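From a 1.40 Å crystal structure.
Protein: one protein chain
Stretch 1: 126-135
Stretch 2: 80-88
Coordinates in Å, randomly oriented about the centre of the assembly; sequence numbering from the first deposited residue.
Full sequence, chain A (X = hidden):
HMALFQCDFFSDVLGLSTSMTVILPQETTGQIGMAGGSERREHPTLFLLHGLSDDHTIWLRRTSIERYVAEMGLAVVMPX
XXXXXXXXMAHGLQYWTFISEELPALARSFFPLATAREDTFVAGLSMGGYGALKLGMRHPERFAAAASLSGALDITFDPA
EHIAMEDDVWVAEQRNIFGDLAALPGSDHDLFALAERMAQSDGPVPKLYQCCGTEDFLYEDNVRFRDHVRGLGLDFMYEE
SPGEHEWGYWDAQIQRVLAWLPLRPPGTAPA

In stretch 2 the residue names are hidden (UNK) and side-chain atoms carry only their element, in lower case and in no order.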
ATOM      1  N   SER A 126     -19.642  -1.186 -15.789  1.00 13.83           N
ATOM      2  CA  SER A 126     -20.601  -2.232 -15.411  1.00 14.17           C
ATOM      3  C   SER A 126     -21.587  -1.873 -14.328  1.00 13.86           C
ATOM      4  O   SER A 126     -22.479  -1.004 -14.433  1.00 13.76           O
ATOM      5  CB  SER A 126     -19.882  -3.447 -14.814  1.00 22.56           C
ATOM      6  OG  SER A 126     -18.867  -3.947 -15.663  1.00 31.14           O
ATOM      7  N   MET A 127     -21.394  -2.670 -13.291  1.00 14.07           N
ATOM      8  CA  MET A 127     -22.014  -2.576 -12.009  1.00 12.64           C
ATOM      9  C   MET A 127     -21.901  -1.161 -11.491  1.00 11.67           C
ATOM     10  O   MET A 127     -22.851  -0.649 -10.918  1.00 12.58           O
ATOM     11  CB  MET A 127     -21.301  -3.552 -11.074  1.00 14.71           C
ATOM     12  CG  MET A 127     -21.992  -3.713  -9.744  1.00 13.59           C
ATOM     13  SD  MET A 127     -21.189  -4.857  -8.601  1.00 13.11           S
ATOM     14  CE  MET A 127     -19.862  -3.835  -7.983  1.00 12.68           C
ATOM     15  N   GLY A 128     -20.734  -0.543 -11.691  1.00 11.40           N
ATOM     16  CA  GLY A 128     -20.504   0.830 -11.279  1.00 12.79           C
ATOM     17  C   GLY A 128     -21.143   1.864 -12.187  1.00 13.52           C
ATOM     18  O   GLY A 128     -21.351   3.008 -11.774  1.00 12.67           O
ATOM     19  N   GLY A 129     -21.428   1.482 -13.431  1.00 13.74           N
ATOM     20  CA  GLY A 129     -22.204   2.340 -14.315  1.00 13.42           C
ATOM     21  C   GLY A 129     -23.652   2.379 -13.846  1.00 12.89           C
ATOM     22  O   GLY A 129     -24.291   3.440 -13.829  1.00 12.75           O
ATOM     23  N   TYR A 130     -24.174   1.223 -13.454  1.00 11.38           N
ATOM     24  CA  TYR A 130     -25.473   1.153 -12.788  1.00 12.65           C
ATOM     25  C   TYR A 130     -25.447   2.024 -11.521  1.00 11.98           C
ATOM     26  O   TYR A 130     -26.337   2.843 -11.269  1.00 13.25           O
ATOM     27  CB  TYR A 130     -25.800  -0.306 -12.427  1.00 13.68           C
ATOM     28  CG  TYR A 130     -26.969  -0.422 -11.475  1.00 11.97           C
ATOM     29  CD1 TYR A 130     -28.273  -0.407 -11.953  1.00 12.61           C
ATOM     30  CD2 TYR A 130     -26.773  -0.537 -10.102  1.00 13.32           C
ATOM     31  CE1 TYR A 130     -29.353  -0.486 -11.094  1.00 13.03           C
ATOM     32  CE2 TYR A 130     -27.843  -0.613  -9.230  1.00 13.03           C
ATOM     33  CZ  TYR A 130     -29.132  -0.600  -9.730  1.00 12.36           C
ATOM     34  OH  TYR A 130     -30.191  -0.677  -8.863  1.00 13.34           O
ATOM     35  N   GLY A 131     -24.394   1.871 -10.720  1.00 11.96           N
ATOM     36  CA  GLY A 131     -24.280   2.655  -9.505  1.00 12.97           C
ATOM     37  C   GLY A 131     -24.213   4.154  -9.751  1.00 12.92           C
ATOM     38  O   GLY A 131     -24.822   4.924  -9.011  1.00 12.83           O
ATOM     39  N   ALA A 132     -23.471   4.568 -10.777  1.00 12.09           N
ATOM     40  CA  ALA A 132     -23.344   5.987 -11.110  1.00 12.54           C
ATOM     41  C   ALA A 132     -24.681   6.588 -11.530  1.00 12.72           C
ATOM     42  O   ALA A 132     -25.051   7.674 -11.073  1.00 13.03           O
ATOM     43  CB  ALA A 132     -22.310   6.185 -12.208  1.00 12.99           C
ATOM     44  N   LEU A 133     -25.403   5.896 -12.406  1.00 12.34           N
ATOM     45  CA  LEU A 133     -26.692   6.412 -12.853  1.00 13.93           C
ATOM     46  C   LEU A 133     -27.739   6.358 -11.738  1.00 12.44           C
ATOM     47  O   LEU A 133     -28.601   7.232 -11.657  1.00 14.46           O
ATOM     48  CB  LEU A 133     -27.181   5.689 -14.111  1.00 14.46           C
ATOM     49  CG  LEU A 133     -26.321   5.887 -15.356  1.00 14.25           C
ATOM     50  CD1 LEU A 133     -26.974   5.219 -16.538  1.00 15.03           C
ATOM     51  CD2 LEU A 133     -26.101   7.368 -15.633  1.00 16.04           C
ATOM     52  N   LYS A 134     -27.659   5.355 -10.868  1.00 12.16           N
ATOM     53  CA  LYS A 134     -28.517   5.319  -9.692  1.00 13.34           C
ATOM     54  C   LYS A 134     -28.279   6.536  -8.792  1.00 12.96           C
ATOM     55  O   LYS A 134     -29.223   7.194  -8.349  1.00 14.17           O
ATOM     56  CB  LYS A 134     -28.321   4.012  -8.923  1.00 13.28           C
ATOM     57  CG  LYS A 134     -29.260   3.846  -7.742  1.00 13.10           C
ATOM     58  CD  LYS A 134     -28.943   2.559  -6.979  1.00 12.81           C
ATOM     59  CE  LYS A 134     -29.727   2.445  -5.684  1.00 13.54           C
ATOM     60  NZ  LYS A 134     -29.268   1.277  -4.850  1.00 11.79           N
ATOM     61  N   LEU A 135     -27.011   6.842  -8.530  1.00 13.01           N
ATOM     62  CA  LEU A 135     -26.666   8.034  -7.762  1.00 13.49           C
ATOM     63  C   LEU A 135     -27.179   9.305  -8.433  1.00 12.91           C
ATOM     64  O   LEU A 135     -27.795  10.148  -7.777  1.00 15.65           O
ATOM     65  CB  LEU A 135     -25.152   8.119  -7.557  1.00 13.20           C
ATOM     66  CG  LEU A 135     -24.636   7.178  -6.461  1.00 12.52           C
ATOM     67  CD1 LEU A 135     -23.130   7.023  -6.602  1.00 14.25           C
ATOM     68  CD2 LEU A 135     -24.981   7.679  -5.058  1.00 14.32           C
ATOM     69  N   UNK A  80     -14.521   0.846  -2.665  1.00 12.25           N
ATOM     70  CA  UNK A  80     -14.830  -0.571  -2.853  1.00 12.50           C
ATOM     71  C   UNK A  80     -16.214  -0.885  -2.313  1.00 12.37           C
ATOM     72  O   UNK A  80     -16.568  -0.447  -1.210  1.00 14.55           O
ATOM     73  c   UNK A  80     -13.790  -1.423  -2.148  1.00 13.67           C
ATOM     74  N   UNK A  81     -17.000  -1.650  -3.069  1.00 12.41           N
ATOM     75  CA  UNK A  81     -18.320  -2.067  -2.593  1.00 13.55           C
ATOM     76  C   UNK A  81     -18.577  -3.562  -2.732  1.00 12.32           C
ATOM     77  O   UNK A  81     -19.736  -4.004  -2.675  1.00 12.68           O
ATOM     78  c   UNK A  81     -19.302   0.196  -3.062  1.00 13.87           C
ATOM     79  c   UNK A  81     -19.468  -1.303  -3.284  1.00 12.67           C
ATOM     80  c   UNK A  81     -19.519  -1.637  -4.779  1.00 12.53           C
ATOM     81  N   UNK A  82     -17.510  -4.334  -2.924  1.00 13.23           N
ATOM     82  CA  UNK A  82     -17.632  -5.787  -3.038  1.00 12.86           C
ATOM     83  C   UNK A  82     -18.627  -6.162  -4.143  1.00 11.88           C
ATOM     84  O   UNK A  82     -18.680  -5.466  -5.158  1.00 13.13           O
ATOM     85  n   UNK A  82     -15.225  -5.326   0.549  1.00 18.91           N
ATOM     86  n   UNK A  82     -17.362  -5.487   0.620  1.00 19.27           N
ATOM     87  c   UNK A  82     -16.976  -5.939  -0.623  1.00 15.97           C
ATOM     88  c   UNK A  82     -15.627  -5.822  -0.665  1.00 17.93           C
ATOM     89  c   UNK A  82     -16.290  -5.135   1.307  1.00 18.78           C
ATOM     90  c   UNK A  82     -17.950  -6.381  -1.668  1.00 14.44           C
ATOM     91  N   UNK A  83     -19.402  -7.232  -3.984  1.00 13.37           N
ATOM     92  CA  UNK A  83     -20.311  -7.663  -5.044  1.00 14.60           C
ATOM     93  C   UNK A  83     -21.745  -7.243  -4.720  1.00 16.72           C
ATOM     94  O   UNK A  83     -22.671  -8.053  -4.755  1.00 19.28           O
ATOM     95  c   UNK A  83     -18.775 -11.175  -5.839  1.00 14.85           C
ATOM     96  c   UNK A  83     -18.838  -9.650  -5.753  1.00 15.71           C
ATOM     97  c   UNK A  83     -19.629 -11.927  -8.031  1.00 14.43           C
ATOM     98  n   UNK A  83     -18.438 -11.732  -8.592  1.00 15.69           N
ATOM     99  n   UNK A  83     -20.638 -12.379  -8.767  1.00 16.95           N
ATOM    100  n   UNK A  83     -19.810 -11.691  -6.733  1.00 13.69           N
ATOM    101  c   UNK A  83     -20.210  -9.176  -5.270  1.00 15.26           C
ATOM    102  N   UNK A  84     -21.925  -5.958  -4.428  1.00 14.70           N
ATOM    103  CA  UNK A  84     -23.184  -5.463  -3.872  1.00 13.65           C
ATOM    104  C   UNK A  84     -24.104  -4.745  -4.848  1.00 12.30           C
ATOM    105  O   UNK A  84     -25.240  -4.438  -4.503  1.00 12.31           O
ATOM    106  o   UNK A  84     -22.254  -3.320  -3.315  1.00 13.56           O
ATOM    107  c   UNK A  84     -22.871  -4.472  -2.772  1.00 13.52           C
ATOM    108  N   UNK A  85     -23.623  -4.458  -6.049  1.00 12.64           N
ATOM    109  CA  UNK A  85     -24.391  -3.630  -6.967  1.00 11.57           C
ATOM    110  C   UNK A  85     -24.817  -2.292  -6.337  1.00 11.32           C
ATOM    111  O   UNK A  85     -25.856  -1.746  -6.690  1.00 12.89           O
ATOM    112  c   UNK A  85     -25.597  -4.402  -7.551  1.00 13.48           C
ATOM    113  c   UNK A  85     -24.648  -6.179  -9.042  1.00 13.92           C
ATOM    114  c   UNK A  85     -25.440  -4.799 -11.306  1.00 17.77           C
ATOM    115  c   UNK A  85     -24.368  -6.689 -10.293  1.00 18.06           C
ATOM    116  c   UNK A  85     -25.329  -4.975  -8.904  1.00 14.33           C
ATOM    117  c   UNK A  85     -24.773  -6.002 -11.425  1.00 18.68           C
ATOM    118  c   UNK A  85     -25.711  -4.288 -10.046  1.00 15.55           C
ATOM    119  N   UNK A  86     -23.998  -1.750  -5.436  1.00 11.03           N
ATOM    120  CA  UNK A  86     -24.271  -0.414  -4.887  1.00 11.28           C
ATOM    121  C   UNK A  86     -25.664  -0.369  -4.256  1.00 12.37           C
ATOM    122  O   UNK A  86     -26.385   0.621  -4.363  1.00 13.57           O
ATOM    123  c   UNK A  86     -24.080   0.658  -5.988  1.00 12.83           C
ATOM    124  c   UNK A  86     -22.664   0.602  -6.523  1.00 11.37           C
ATOM    125  c   UNK A  86     -21.642   1.321  -5.920  1.00 11.77           C
ATOM    126  o   UNK A  86     -18.728   0.338  -7.855  1.00 12.29           O
ATOM    127  c   UNK A  86     -20.034   0.425  -7.442  1.00 11.69           C
ATOM    128  c   UNK A  86     -22.337  -0.220  -7.598  1.00 12.62           C
ATOM    129  c   UNK A  86     -20.335   1.240  -6.373  1.00 11.76           C
ATOM    130  c   UNK A  86     -21.029  -0.306  -8.064  1.00 12.08           C
ATOM    131  N   UNK A  87     -26.017  -1.455  -3.574  1.00 10.50           N
ATOM    132  CA  UNK A  87     -27.359  -1.644  -3.029  1.00 11.23           C
ATOM    133  C   UNK A  87     -27.323  -1.894  -1.516  1.00 11.55           C
ATOM    134  O   UNK A  87     -26.393  -2.536  -1.011  1.00 13.72           O
ATOM    135  c   UNK A  87     -28.035  -2.838  -3.741  1.00 11.52           C
ATOM    136  c   UNK A  87     -29.459  -3.091  -3.235  1.00 11.98           C
ATOM    137  o   UNK A  87     -28.089  -2.571  -5.149  1.00 11.95           O
ATOM    138  N   UNK A  88     -28.308  -1.366  -0.794  1.00 11.71           N
ATOM    139  CA  UNK A  88     -28.518  -1.788   0.585  1.00 12.49           C
ATOM    140  C   UNK A  88     -29.124  -3.178   0.502  1.00 12.34           C
ATOM    141  O   UNK A  88     -30.317  -3.356   0.243  1.00 13.05           O
ATOM    142  o   UNK A  88     -27.440   0.471   1.713  1.00 13.52           O
ATOM    143  c   UNK A  88     -29.422  -0.814   1.339  1.00 13.36           C
ATOM    144  o   UNK A  88     -29.353   1.416   2.199  1.00 16.00           O
ATOM    145  c   UNK A  88     -28.692   0.443   1.771  1.00 13.43           C
TER
HETATM  146  O   HOH W   1     -30.018  -1.030  -6.145  1.00 13.57           O
HETATM  147  O   HOH W   2     -30.658   0.235  -2.228  1.00  4.81           O

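Position 80 carries a single side-chain carbon, its CB, and nothing of stretch 1 lies within reach of it. One carbon without branches identifies A80. Position 81 has three side-chain carbons, one bonded to the other two. This branch at CB, with no heteroatom, is valine. V81 points toward the helix, and its CG2 lies 3.9 Å from CE of M127, an apolar contact at the end of the methionine side chain.

At position 82 one carbon leads into a five-membered ring of three carbons and two nitrogens, an imidazole, so the residue is H82. Its side chain points away from the helix, and the contact is made by the backbone instead: O of H82 is 3.5 Å from CE of M127. Position 83 shows a chain of three carbons, a nitrogen, and then a carbon bearing two more nitrogens. That guanidinium group defines R83, which also points away from stretch 1 and finds its hydrogen-bonding partners elsewhere in the structure.

The side chain at position 84 is one carbon and one oxygen, hence serine. The hydroxyl of S84 serves the loop itself: OG donates to O of V81 at 2.7 Å and accepts from the backbone N of position 86 at 3.2 Å, bracing the turn.

Position 85 has one carbon followed by a six-carbon ring with no oxygen, which is phenylalanine. CG of M127 sits over one face of the F85 ring, 3.6 Å from its centroid and almost on the ring normal, in a CH-pi contact, while SD lies obliquely, 4.2 Å from the same centroid. The edge of F85 is directed toward the face of Y130 in an offset edge-to-face pair, with CD2 of Y130 3.9 Å from CD2 of F85.

Position 86 repeats the six-carbon ring but adds an oxygen, so it is tyrosine. The Y86 ring packs where the helix carries glycines: its CE2 is 3.4 Å from CA of G128, and its CD2 is 4.0 Å from CA of G131. A CB on G131 would clash with CG of Y86, at 2.8 Å.

Position 87 has one carbon bearing an oxygen and a carbon, the branch of threonine. OG1 of T87 donates to O of F85 at 2.8 Å and accepts from a water that also donates to OH of Y130 and accepts from NZ of K134. Position 88 has two carbons, the second carrying two oxygens, a carboxylate one carbon removed from CA, which makes it D88. Its backbone N donates to a second water, also bound by NZ of K134.

The contact thus joins an apolar centre to a polar end. M127 fills the space among V81, F85 and Y86, and glycine lets the Y86 ring approach the helix backbone closely. Farther along the helix, the fully extended K134 donates from NZ to O of Y86 at 3.0 Å, the sole direct hydrogen bond between the stretches, and the two waters extend this link to T87 and D88.

Stretch 2 80-88: AVHRSFYTD
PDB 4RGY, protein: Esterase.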